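Local coordinates for protein mannitol dehydrogenase (Pseudomonas fluorescens, PDB 1LJ8) that binds NAD and, as a mannitol 2-dehydrogenase, probably interconverts mannitol and fructose, at residues 181-186 and 220-225; 118-123 and 173-178; 224-229 and 265-270; 27-32 and 56-61. All blocks are in the same frame, centred on the assembly; numbering follows the deposited sequence.

All four contacts lie in the Rossmann part of the chain. Contacts 1, 3 and 4 are buried, while contact 2 is only partly so. Contact 4 pairs parallel strands inside the large sheet, and contact 1 runs along strand 185-188, the outermost strand at one side of that same sheet. Contact 3 belongs to a separate three-stranded sheet and shares Phe224 and Pro225 with contact 1. The chemistry follows the place. Strand pairing dominates contact 4. Contact 3 adds a carboxylate with several donors, contact 1 is mostly apolar, and contact 2 depends on one arginine. Contact 2 also touches contacts 1 and 4, through Arg176 to Pro182 and Lys118 to Gln27.

Contact 1: 181-186 and 220-225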
loop_
_atom_site.group_PDB
_atom_site.type_symbol
_atom_site.label_atom_id
_atom_site.label_comp_id
_atom_site.label_asym_id
_atom_site.label_seq_id
_atom_site.Cartn_x
_atom_site.Cartn_y
_atom_site.Cartn_z
ATOM N N ILE A 181 -22.785 21.279 6.847
ATOM C CA ILE A 181 -22.399 19.935 7.308
ATOM C C ILE A 181 -20.907 19.973 7.688
ATOM O O ILE A 181 -20.091 20.524 6.946
ATOM C CB ILE A 181 -22.672 18.916 6.165
ATOM C CG1 ILE A 181 -24.210 18.785 5.982
ATOM C CG2 ILE A 181 -22.034 17.559 6.465
ATOM C CD1 ILE A 181 -24.630 17.901 4.790
ATOM N N PRO A 182 -20.541 19.416 8.859
ATOM C CA PRO A 182 -19.121 19.442 9.253
ATOM C C PRO A 182 -18.225 18.590 8.363
ATOM O O PRO A 182 -18.683 17.652 7.704
ATOM C CB PRO A 182 -19.112 18.934 10.691
ATOM C CG PRO A 182 -20.377 18.241 10.871
ATOM C CD PRO A 182 -21.390 18.824 9.897
ATOM N N ALA A 183 -16.949 18.927 8.371
ATOM C CA ALA A 183 -15.952 18.201 7.594
ATOM C C ALA A 183 -15.840 16.751 8.063
ATOM O O ALA A 183 -16.265 16.396 9.168
ATOM C CB ALA A 183 -14.581 18.872 7.776
ATOM N N PHE A 184 -15.279 15.913 7.200
ATOM C CA PHE A 184 -14.961 14.527 7.578
ATOM C C PHE A 184 -13.428 14.493 7.835
ATOM O O PHE A 184 -12.729 15.445 7.534
ATOM C CB PHE A 184 -15.302 13.547 6.446
ATOM C CG PHE A 184 -14.960 14.050 5.060
ATOM C CD1 PHE A 184 -13.630 14.219 4.651
ATOM C CD2 PHE A 184 -15.994 14.287 4.142
ATOM C CE1 PHE A 184 -13.319 14.603 3.350
ATOM C CE2 PHE A 184 -15.700 14.678 2.836
ATOM C CZ PHE A 184 -14.365 14.830 2.445
ATOM N N THR A 185 -12.930 13.425 8.453
ATOM C CA THR A 185 -11.500 13.223 8.648
ATOM C C THR A 185 -11.044 12.493 7.374
ATOM O O THR A 185 -11.813 11.703 6.792
ATOM C CB THR A 185 -11.245 12.252 9.844
ATOM O OG1 THR A 185 -11.712 12.852 11.057
ATOM C CG2 THR A 185 -9.762 11.911 9.979
ATOM N N VAL A 186 -9.838 12.770 6.911
ATOM C CA VAL A 186 -9.270 12.040 5.767
ATOM C C VAL A 186 -8.197 11.139 6.395
ATOM O O VAL A 186 -7.214 11.612 6.992
ATOM C CB VAL A 186 -8.642 12.937 4.712
ATOM C CG1 VAL A 186 -8.193 12.049 3.504
ATOM C CG2 VAL A 186 -9.697 13.907 4.176
ATOM N N ALA A 220 -8.133 24.393 8.698
ATOM C CA ALA A 220 -8.731 24.532 10.018
ATOM C C ALA A 220 -9.816 23.522 10.418
ATOM O O ALA A 220 -10.106 23.374 11.601
ATOM C CB ALA A 220 -9.296 25.975 10.176
ATOM N N HIS A 221 -10.408 22.804 9.464
ATOM C CA HIS A 221 -11.517 21.912 9.816
ATOM C C HIS A 221 -11.325 20.412 9.555
ATOM O O HIS A 221 -12.079 19.586 10.076
ATOM C CB HIS A 221 -12.802 22.367 9.076
ATOM C CG HIS A 221 -13.240 23.758 9.452
ATOM N ND1 HIS A 221 -14.181 24.013 10.427
ATOM C CD2 HIS A 221 -12.825 24.972 9.008
ATOM C CE1 HIS A 221 -14.329 25.323 10.565
ATOM N NE2 HIS A 221 -13.519 25.926 9.718
ATOM N N VAL A 222 -10.339 20.067 8.740
ATOM C CA VAL A 222 -10.111 18.644 8.420
ATOM C C VAL A 222 -8.852 18.111 9.154
ATOM O O VAL A 222 -7.846 18.827 9.264
ATOM C CB VAL A 222 -9.903 18.495 6.880
ATOM C CG1 VAL A 222 -9.688 17.020 6.512
ATOM C CG2 VAL A 222 -11.146 19.024 6.126
ATOM N N SER A 223 -8.924 16.899 9.702
ATOM C CA SER A 223 -7.759 16.269 10.356
ATOM C C SER A 223 -7.224 15.147 9.411
ATOM O O SER A 223 -7.960 14.593 8.576
ATOM C CB SER A 223 -8.143 15.672 11.713
ATOM O OG SER A 223 -9.267 14.835 11.568
ATOM N N PHE A 224 -5.942 14.823 9.580
ATOM C CA PHE A 224 -5.216 13.901 8.708
ATOM C C PHE A 224 -4.314 13.046 9.589
ATOM O O PHE A 224 -3.107 13.239 9.616
ATOM C CB PHE A 224 -4.345 14.721 7.744
ATOM C CG PHE A 224 -5.137 15.700 6.898
ATOM C CD1 PHE A 224 -5.349 17.014 7.332
ATOM C CD2 PHE A 224 -5.627 15.309 5.647
ATOM C CE1 PHE A 224 -6.036 17.956 6.523
ATOM C CE2 PHE A 224 -6.330 16.245 4.796
ATOM C CZ PHE A 224 -6.525 17.579 5.257
ATOM N N PRO A 225 -4.912 12.094 10.314
ATOM C CA PRO A 225 -4.106 11.241 11.199
ATOM C C PRO A 225 -3.045 10.409 10.492
ATOM O O PRO A 225 -3.267 9.893 9.394
ATOM C CB PRO A 225 -5.164 10.368 11.916
ATOM C CG PRO A 225 -6.278 10.252 10.849
ATOM C CD PRO A 225 -6.329 11.706 10.305
HETATM O O HOH W 1 -4.550 10.621 7.054
#
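Val186 O is gripped twice, by one water hydrogen bond and one weaker CA-H...O contact. A water donates to it, the water oxygen lying 2.8 Å from Val186 O, and the same water also donates to Pro225 O. The second grip is the CA-H...O contact, Phe224 CA to Val186 O 3.5 Å and almost straight, at 171°. Val186 belongs to strand 185-188, the outermost strand at one end of the Rossmann sheet. The 220-225 segment leaves helix 212-221 and passes alongside this strand in nearly the same direction. One direct backbone bond joins them, Val186 N to Ser223 O at 3.1 Å, with the donor nearly along the C=O axis. Val222 packs its two methyls on Ala183, Phe184 O and Val186. Its CG1, anti to the backbone N (chi1 -179°), meets Phe184 O at 3.6 Å and also touches Val186 CG2. Its CG2 meets Ala183 CB at 3.8 Å. Phe184 O is buried and has no polar partner. An alanine at Val222 would lose both methyls and would probably leave Phe184 O and Ala183 more loosely packed. The Phe224 side chain lies beside Val186 and points the same way, CD2 to Val186 CB 3.9 Å. Thr185 OG1 and Ser223 OG are anchored outside, to Val271 N and Lys269 O. Pro225 CD presses on Thr185 CG2 at 3.5 Å, tighter than usual for two carbons.

Contact 2: 118-123 and 173-178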
loop_
_atom_site.group_PDB
_atom_site.type_symbol
_atom_site.label_atom_id
_atom_site.label_comp_id
_atom_site.label_asym_id
_atom_site.label_seq_id
_atom_site.Cartn_x
_atom_site.Cartn_y
_atom_site.Cartn_z
ATOM N N LYS A 118 -22.376 11.360 -2.051
ATOM C CA LYS A 118 -22.080 10.355 -1.006
ATOM C C LYS A 118 -21.014 10.912 -0.054
ATOM O O LYS A 118 -21.172 10.855 1.167
ATOM C CB LYS A 118 -21.552 9.064 -1.667
ATOM C CG LYS A 118 -21.092 7.977 -0.640
ATOM C CD LYS A 118 -22.230 7.526 0.295
ATOM C CE LYS A 118 -23.298 6.712 -0.449
ATOM N NZ LYS A 118 -24.373 6.258 0.508
ATOM N N LEU A 119 -19.930 11.433 -0.614
ATOM C CA LEU A 119 -18.848 12.000 0.216
ATOM C C LEU A 119 -19.318 13.224 1.025
ATOM O O LEU A 119 -18.732 13.575 2.048
ATOM C CB LEU A 119 -17.661 12.398 -0.665
ATOM C CG LEU A 119 -17.005 11.212 -1.397
ATOM C CD1 LEU A 119 -16.024 11.772 -2.466
ATOM C CD2 LEU A 119 -16.290 10.292 -0.391
ATOM N N ALA A 120 -20.357 13.894 0.545
ATOM C CA ALA A 120 -20.884 15.064 1.233
ATOM C C ALA A 120 -22.071 14.758 2.154
ATOM O O ALA A 120 -22.617 15.678 2.778
ATOM C CB ALA A 120 -21.271 16.169 0.173
ATOM N N SER A 121 -22.461 13.483 2.268
ATOM C CA SER A 121 -23.601 13.128 3.117
ATOM C C SER A 121 -23.168 13.219 4.591
ATOM O O SER A 121 -22.053 12.808 4.975
ATOM C CB SER A 121 -24.189 11.754 2.752
ATOM O OG SER A 121 -23.334 10.668 3.044
ATOM N N PRO A 122 -24.038 13.776 5.440
ATOM C CA PRO A 122 -23.660 13.918 6.853
ATOM C C PRO A 122 -23.251 12.657 7.601
ATOM O O PRO A 122 -22.409 12.747 8.516
ATOM C CB PRO A 122 -24.866 14.650 7.489
ATOM C CG PRO A 122 -26.040 14.322 6.562
ATOM C CD PRO A 122 -25.412 14.270 5.169
ATOM N N GLU A 123 -23.785 11.506 7.169
ATOM C CA GLU A 123 -23.496 10.226 7.819
ATOM C C GLU A 123 -22.050 9.821 7.570
ATOM O O GLU A 123 -21.472 9.086 8.393
ATOM C CB GLU A 123 -24.386 9.089 7.291
ATOM C CG GLU A 123 -25.878 9.282 7.529
ATOM C CD GLU A 123 -26.449 10.436 6.725
ATOM O OE1 GLU A 123 -25.929 10.720 5.615
ATOM O OE2 GLU A 123 -27.440 11.042 7.203
ATOM N N LEU A 173 -16.183 18.580 0.131
ATOM C CA LEU A 173 -16.073 19.487 1.281
ATOM C C LEU A 173 -16.796 20.794 0.987
ATOM O O LEU A 173 -17.448 21.336 1.863
ATOM C CB LEU A 173 -14.609 19.732 1.631
ATOM C CG LEU A 173 -13.934 18.472 2.264
ATOM C CD1 LEU A 173 -12.427 18.701 2.358
ATOM C CD2 LEU A 173 -14.480 18.205 3.675
ATOM N N THR A 174 -16.691 21.275 -0.243
ATOM C CA THR A 174 -17.391 22.509 -0.620
ATOM C C THR A 174 -18.907 22.344 -0.448
ATOM O O THR A 174 -19.589 23.214 0.133
ATOM C CB THR A 174 -17.050 22.872 -2.063
ATOM O OG1 THR A 174 -15.645 23.159 -2.137
ATOM C CG2 THR A 174 -17.868 24.095 -2.530
ATOM N N GLN A 175 -19.434 21.217 -0.929
ATOM C CA GLN A 175 -20.868 20.913 -0.809
ATOM C C GLN A 175 -21.285 20.784 0.664
ATOM O O GLN A 175 -22.358 21.300 1.061
ATOM C CB GLN A 175 -21.185 19.619 -1.579
ATOM C CG GLN A 175 -22.688 19.290 -1.700
ATOM C CD GLN A 175 -22.951 18.231 -2.753
ATOM O OE1 GLN A 175 -22.591 18.409 -3.921
ATOM N NE2 GLN A 175 -23.596 17.130 -2.361
ATOM N N ARG A 176 -20.478 20.095 1.484
ATOM C CA ARG A 176 -20.804 19.984 2.905
ATOM C C ARG A 176 -20.884 21.377 3.547
ATOM O O ARG A 176 -21.841 21.675 4.289
ATOM C CB ARG A 176 -19.772 19.122 3.691
ATOM C CG ARG A 176 -19.796 17.639 3.271
ATOM C CD ARG A 176 -18.611 16.859 3.888
ATOM N NE ARG A 176 -18.869 16.420 5.267
ATOM C CZ ARG A 176 -19.329 15.223 5.612
ATOM N NH1 ARG A 176 -19.583 14.294 4.694
ATOM N NH2 ARG A 176 -19.595 14.963 6.880
ATOM N N ARG A 177 -19.896 22.216 3.258
ATOM C CA ARG A 177 -19.873 23.579 3.813
ATOM C C ARG A 177 -21.131 24.375 3.462
ATOM O O ARG A 177 -21.699 25.071 4.312
ATOM C CB ARG A 177 -18.683 24.351 3.295
ATOM C CG ARG A 177 -17.375 23.803 3.704
ATOM C CD ARG A 177 -16.308 24.745 3.207
ATOM N NE ARG A 177 -16.428 26.074 3.819
ATOM C CZ ARG A 177 -15.765 27.142 3.394
ATOM N NH1 ARG A 177 -14.953 27.052 2.335
ATOM N NH2 ARG A 177 -15.851 28.290 4.072
ATOM N N ALA A 178 -21.560 24.249 2.210
ATOM C CA ALA A 178 -22.718 24.967 1.741
ATOM C C ALA A 178 -23.979 24.441 2.410
ATOM O O ALA A 178 -25.002 25.142 2.471
ATOM C CB ALA A 178 -22.812 24.847 0.232
HETATM O O HOH W 2 -24.635 17.081 0.490
#
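Arg176 starts with CG anti to its carbonyl carbon, beside the backbone N, and runs extended through chi2. It then bends at chi3 (83°), which brings the guanidinium against the 118-123 carbonyls. On the way, CG rests against Ala120 CA at 3.5 Å. At the tip, NH1 serves two carbonyls. The bond to Leu119 O is 2.9 Å from NH1 and bent, at 139°. That oxygen lies near the guanidinium plane, but NH1 stands above the plane of the Leu119 carbonyl. The bond from NH1 to Ser121 O is also 2.9 Å and is weak. NE binds Pro182 O, so the arginine also reaches the loop before strand 185-188. Within the Rossmann domain the contact joins the C-terminal end of helix 112-119, with the residues just after it, to the last turns of helix 165-178. Carbonyls at and just after the end of 112-119 would probably stabilise the Arg176 charge. Gln175 takes the other course, with CG anti to the backbone N (chi1 -172°) and the chain extended beyond it. Its whole length runs along Ala120 CB, ending with NE2 3.6 Å from that CB. NE2 binds Asp117 OD1 and donates to a water 3.0 Å from it; the water's bond on to Ala120 O is weak. Ser121, just past helix 112-119, turns its OG back to Lys118 O at 2.9 Å, on a lone pair.

Contact 3: 224-229 and 265-270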
loop_
_atom_site.group_PDB
_atom_site.type_symbol
_atom_site.label_atom_id
_atom_site.label_comp_id
_atom_site.label_asym_id
_atom_site.label_seq_id
_atom_site.Cartn_x
_atom_site.Cartn_y
_atom_site.Cartn_z
ATOM N N PHE A 224 -5.942 14.823 9.580
ATOM C CA PHE A 224 -5.216 13.901 8.708
ATOM C C PHE A 224 -4.314 13.046 9.589
ATOM O O PHE A 224 -3.107 13.239 9.616
ATOM C CB PHE A 224 -4.345 14.721 7.744
ATOM C CG PHE A 224 -5.137 15.700 6.898
ATOM C CD1 PHE A 224 -5.349 17.014 7.332
ATOM C CD2 PHE A 224 -5.627 15.309 5.647
ATOM C CE1 PHE A 224 -6.036 17.956 6.523
ATOM C CE2 PHE A 224 -6.330 16.245 4.796
ATOM C CZ PHE A 224 -6.525 17.579 5.257
ATOM N N PRO A 225 -4.912 12.094 10.314
ATOM C CA PRO A 225 -4.106 11.241 11.199
ATOM C C PRO A 225 -3.045 10.409 10.492
ATOM O O PRO A 225 -3.267 9.893 9.394
ATOM C CB PRO A 225 -5.164 10.368 11.916
ATOM C CG PRO A 225 -6.278 10.252 10.849
ATOM C CD PRO A 225 -6.329 11.706 10.305
ATOM N N ASN A 226 -1.851 10.324 11.086
ATOM C CA ASN A 226 -0.872 9.430 10.515
ATOM C C ASN A 226 -1.178 8.068 11.106
ATOM O O ASN A 226 -1.805 7.977 12.157
ATOM C CB ASN A 226 0.558 9.794 10.928
ATOM C CG ASN A 226 0.983 11.128 10.351
ATOM O OD1 ASN A 226 1.230 11.255 9.135
ATOM N ND2 ASN A 226 1.070 12.141 11.211
ATOM N N ALA A 227 -0.727 7.023 10.417
ATOM C CA ALA A 227 -0.926 5.663 10.919
ATOM C C ALA A 227 0.154 4.728 10.448
ATOM O O ALA A 227 0.803 4.962 9.439
ATOM C CB ALA A 227 -2.310 5.085 10.421
HETATM N N MSE A 228 0.321 3.649 11.209
HETATM C CA MSE A 228 1.153 2.569 10.774
HETATM C C MSE A 228 0.132 1.453 10.497
HETATM O O MSE A 228 -0.600 1.053 11.416
HETATM C CB MSE A 228 2.056 2.081 11.878
HETATM C CG MSE A 228 3.068 1.230 11.216
HETATM SE SE MSE A 228 2.693 -0.522 11.636
HETATM C CE MSE A 228 4.024 -0.182 12.804
ATOM N N VAL A 229 0.050 0.974 9.257
ATOM C CA VAL A 229 -0.921 -0.065 8.911
ATOM C C VAL A 229 -0.141 -1.268 8.440
ATOM O O VAL A 229 0.779 -1.138 7.620
ATOM C CB VAL A 229 -1.898 0.460 7.822
ATOM C CG1 VAL A 229 -2.659 1.701 8.427
ATOM C CG2 VAL A 229 -1.144 0.832 6.526
ATOM N N VAL A 265 -1.782 1.069 14.184
ATOM C CA VAL A 265 -1.522 2.042 15.232
ATOM C C VAL A 265 -1.902 3.390 14.576
ATOM O O VAL A 265 -1.404 3.713 13.500
ATOM C CB VAL A 265 -0.064 2.066 15.642
ATOM C CG1 VAL A 265 0.046 3.062 16.853
ATOM C CG2 VAL A 265 0.406 0.649 16.037
ATOM N N LEU A 266 -2.802 4.119 15.221
ATOM C CA LEU A 266 -3.355 5.376 14.691
ATOM C C LEU A 266 -3.154 6.545 15.634
ATOM O O LEU A 266 -3.144 6.379 16.853
ATOM C CB LEU A 266 -4.904 5.266 14.558
ATOM C CG LEU A 266 -5.751 5.102 13.314
ATOM C CD1 LEU A 266 -7.227 4.863 13.674
ATOM C CD2 LEU A 266 -5.580 6.314 12.426
ATOM N N GLU A 267 -3.072 7.735 15.053
ATOM C CA GLU A 267 -3.073 8.944 15.857
ATOM C C GLU A 267 -4.573 9.281 16.015
ATOM O O GLU A 267 -5.334 9.235 15.037
ATOM C CB GLU A 267 -2.335 10.069 15.143
ATOM C CG GLU A 267 -0.834 9.795 15.133
ATOM C CD GLU A 267 -0.061 10.788 14.322
ATOM O OE1 GLU A 267 -0.680 11.625 13.565
ATOM O OE2 GLU A 267 1.174 10.706 14.443
ATOM N N ASP A 268 -5.017 9.586 17.226
ATOM C CA ASP A 268 -6.435 9.861 17.449
ATOM C C ASP A 268 -6.809 11.291 17.098
ATOM O O ASP A 268 -7.077 12.124 17.988
ATOM C CB ASP A 268 -6.780 9.561 18.909
ATOM C CG ASP A 268 -8.261 9.271 19.127
ATOM O OD1 ASP A 268 -9.088 9.440 18.201
ATOM O OD2 ASP A 268 -8.606 8.889 20.263
ATOM N N LYS A 269 -6.865 11.557 15.795
ATOM C CA LYS A 269 -7.146 12.896 15.269
ATOM C C LYS A 269 -8.308 12.809 14.296
ATOM O O LYS A 269 -8.094 12.754 13.077
ATOM C CB LYS A 269 -5.905 13.412 14.533
ATOM C CG LYS A 269 -4.678 13.617 15.395
ATOM C CD LYS A 269 -3.452 14.038 14.553
ATOM C CE LYS A 269 -2.212 14.129 15.423
ATOM N NZ LYS A 269 -1.013 14.424 14.545
ATOM N N PHE A 270 -9.532 12.798 14.831
ATOM C CA PHE A 270 -10.742 12.660 14.005
ATOM C C PHE A 270 -11.654 13.820 14.362
ATOM O O PHE A 270 -12.073 13.949 15.513
ATOM C CB PHE A 270 -11.421 11.317 14.307
ATOM C CG PHE A 270 -10.647 10.136 13.815
ATOM C CD1 PHE A 270 -9.489 9.709 14.484
ATOM C CD2 PHE A 270 -10.986 9.521 12.611
ATOM C CE1 PHE A 270 -8.674 8.705 13.949
ATOM C CE2 PHE A 270 -10.201 8.536 12.073
ATOM C CZ PHE A 270 -9.020 8.109 12.728
HETATM O O HOH W 3 -1.380 14.855 11.305
#
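An antiparallel strand pair, 227-230 against 263-266, forms this contact close to the NAD pocket; the Met228 side chain is about 8 Å from the bound NAD. Met228, a selenomethionine, and Val265 are a hydrogen-bonded pair. Met228 N gives to Val265 O at 2.9 Å, and Val265 N returns the bond to Met228 O at 3.0 Å. Ala227 and Leu266 make the next, non-hydrogen-bonded pair. Leu266 has an unusual chi1 of -106°, and its CD2 packs on Ala227 CB at 4.0 Å. The two strands are part of a separate three-stranded mixed sheet, where 263-266 is central and 283-284 lies on its far side. Glu267 N also bonds to Asn226 O at 3.2 Å. The two side chains then lie side by side, amide and carboxylate planes 87° apart. Glu267 OE1 takes three donors, all out of the carboxylate plane: Asn226 N and Asn226 ND2 from one side, each 3.0 Å from OE1, and Lys269 NZ, in a salt bridge, from the other. So many donors would probably keep this carboxylate ionised. Glu267 OE2 is held by Val288 N, and Asn226 OD1 by Ala197 N. Pro225 packs on the inverse gamma turn centred on Asp268, with CB 3.3 Å from Glu267 O. Its CG meets Phe270 CZ at 4.0 Å, the two side chains crossing at about a right angle.

Contact 4: 27-32 and 56-61; sequences QGIAHI and LDWSIC
Gln27 reaches along the neighbouring strand. Its CB is 3.7 Å from Ser59 O. CG, anti to the carbonyl carbon (chi1 -65°), passes Ser59 CB at 4.0 Å. The chain then runs extended, and CD lies 3.6 Å from Cys61 CB. The amide lies flat across that CB, OE1 and NE2 about as near as CD; OE1 binds Lys118 NZ and NE2 binds Ser103 OG. An alanine at Gln27 would lose both bonds and would probably leave Cys61 less well covered. The strands 27-32 and 59-64 are parallel neighbours in the Rossmann sheet, linked by a helical beta-alpha-beta crossover. A beta bulge shifts their register: Ser59 O accepts from Gly28 N at 2.9 Å and from Ile29 N at 3.2 Å. Cys61 N to Ile29 O, 2.8 Å, and His31 N to Cys61 O continue the pairing. A CB on Gly28 would clash with Asp57 O and Trp58 CE3. Ile29 lies beside Ile60, and its CG1 meets the edge of the Trp58 ring at CE3, 3.8 Å away. The contact is thus fixed by backbone bonds and apolar packing, while the Gln27 amide ties its start to a lysine and a serine outside.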
loop_
_atom_site.group_PDB
_atom_site.type_symbol
_atom_site.label_atom_id
_atom_site.label_comp_id
_atom_site.label_asym_id
_atom_site.label_seq_id
_atom_site.Cartn_x
_atom_site.Cartn_y
_atom_site.Cartn_z
ATOM N N GLN A 27 -23.966 3.554 6.909
ATOM C CA GLN A 27 -22.617 3.993 6.517
ATOM C C GLN A 27 -22.056 5.178 7.252
ATOM O O GLN A 27 -22.768 6.143 7.542
ATOM C CB GLN A 27 -22.599 4.304 5.019
ATOM C CG GLN A 27 -22.855 3.060 4.149
ATOM C CD GLN A 27 -23.172 3.412 2.727
ATOM O OE1 GLN A 27 -23.253 4.593 2.372
ATOM N NE2 GLN A 27 -23.366 2.405 1.902
ATOM N N GLY A 28 -20.754 5.095 7.542
ATOM C CA GLY A 28 -20.072 6.197 8.195
ATOM C C GLY A 28 -18.705 6.457 7.593
ATOM O O GLY A 28 -18.072 7.493 7.882
ATOM N N ILE A 29 -18.220 5.507 6.792
ATOM C CA ILE A 29 -16.914 5.660 6.148
ATOM C C ILE A 29 -17.054 5.509 4.643
ATOM O O ILE A 29 -17.782 4.609 4.190
ATOM C CB ILE A 29 -15.953 4.537 6.643
ATOM C CG1 ILE A 29 -15.752 4.667 8.164
ATOM C CG2 ILE A 29 -14.618 4.541 5.850
ATOM C CD1 ILE A 29 -15.124 3.365 8.788
ATOM N N ALA A 30 -16.399 6.398 3.882
ATOM C CA ALA A 30 -16.328 6.245 2.427
ATOM C C ALA A 30 -14.846 5.899 2.170
ATOM O O ALA A 30 -13.931 6.690 2.509
ATOM C CB ALA A 30 -16.703 7.529 1.684
ATOM N N HIS A 31 -14.615 4.725 1.578
ATOM C CA HIS A 31 -13.239 4.306 1.320
ATOM C C HIS A 31 -12.835 4.365 -0.130
ATOM O O HIS A 31 -13.417 3.665 -0.965
ATOM C CB HIS A 31 -12.986 2.869 1.762
ATOM C CG HIS A 31 -11.546 2.494 1.631
ATOM N ND1 HIS A 31 -10.593 2.954 2.517
ATOM C CD2 HIS A 31 -10.869 1.867 0.631
ATOM C CE1 HIS A 31 -9.389 2.620 2.071
ATOM N NE2 HIS A 31 -9.529 1.965 0.925
ATOM N N ILE A 32 -11.822 5.174 -0.428
ATOM C CA ILE A 32 -11.371 5.280 -1.809
ATOM C C ILE A 32 -10.235 4.288 -2.083
ATOM O O ILE A 32 -9.154 4.338 -1.452
ATOM C CB ILE A 32 -10.901 6.703 -2.137
ATOM C CG1 ILE A 32 -12.035 7.696 -1.800
ATOM C CG2 ILE A 32 -10.519 6.786 -3.661
ATOM C CD1 ILE A 32 -11.637 9.185 -2.063
ATOM N N LEU A 56 -22.393 -0.163 14.479
ATOM C CA LEU A 56 -23.133 -0.613 13.302
ATOM C C LEU A 56 -23.425 0.558 12.370
ATOM O O LEU A 56 -23.889 0.358 11.229
ATOM C CB LEU A 56 -24.449 -1.272 13.700
ATOM C CG LEU A 56 -24.341 -2.464 14.651
ATOM C CD1 LEU A 56 -25.726 -3.060 14.911
ATOM C CD2 LEU A 56 -23.490 -3.510 14.051
ATOM N N ASP A 57 -23.139 1.770 12.848
ATOM C CA ASP A 57 -23.344 2.964 12.055
ATOM C C ASP A 57 -22.054 3.404 11.358
ATOM O O ASP A 57 -21.955 4.536 10.827
ATOM C CB ASP A 57 -23.901 4.095 12.925
ATOM C CG ASP A 57 -22.980 4.489 14.048
ATOM O OD1 ASP A 57 -22.428 3.595 14.746
ATOM O OD2 ASP A 57 -22.839 5.714 14.247
ATOM N N TRP A 58 -21.089 2.487 11.321
ATOM C CA TRP A 58 -19.798 2.773 10.674
ATOM C C TRP A 58 -19.517 1.849 9.481
ATOM O O TRP A 58 -18.373 1.470 9.202
ATOM C CB TRP A 58 -18.661 2.683 11.700
ATOM C CG TRP A 58 -18.685 3.886 12.637
ATOM C CD1 TRP A 58 -19.118 3.913 13.947
ATOM C CD2 TRP A 58 -18.214 5.195 12.347
ATOM N NE1 TRP A 58 -18.928 5.183 14.483
ATOM C CE2 TRP A 58 -18.369 5.980 13.523
ATOM C CE3 TRP A 58 -17.663 5.792 11.205
ATOM C CZ2 TRP A 58 -17.982 7.349 13.590
ATOM C CZ3 TRP A 58 -17.278 7.158 11.267
ATOM C CH2 TRP A 58 -17.442 7.920 12.466
ATOM N N SER A 59 -20.590 1.481 8.784
ATOM C CA SER A 59 -20.433 0.671 7.577
ATOM C C SER A 59 -19.629 1.451 6.548
ATOM O O SER A 59 -19.596 2.677 6.551
ATOM C CB SER A 59 -21.810 0.352 6.964
ATOM O OG SER A 59 -21.670 -0.554 5.860
ATOM N N ILE A 60 -18.988 0.721 5.641
ATOM C CA ILE A 60 -18.158 1.330 4.615
ATOM C C ILE A 60 -18.823 1.366 3.238
ATOM O O ILE A 60 -19.408 0.371 2.781
ATOM C CB ILE A 60 -16.857 0.510 4.480
ATOM C CG1 ILE A 60 -16.061 0.605 5.790
ATOM C CG2 ILE A 60 -15.994 0.993 3.267
ATOM C CD1 ILE A 60 -15.108 -0.676 5.973
ATOM N N CYS A 61 -18.757 2.529 2.590
ATOM C CA CYS A 61 -19.217 2.655 1.202
ATOM C C CYS A 61 -17.912 2.725 0.392
ATOM O O CYS A 61 -17.119 3.690 0.521
ATOM C CB CYS A 61 -20.029 3.956 0.976
ATOM S SG CYS A 61 -20.632 4.001 -0.770
#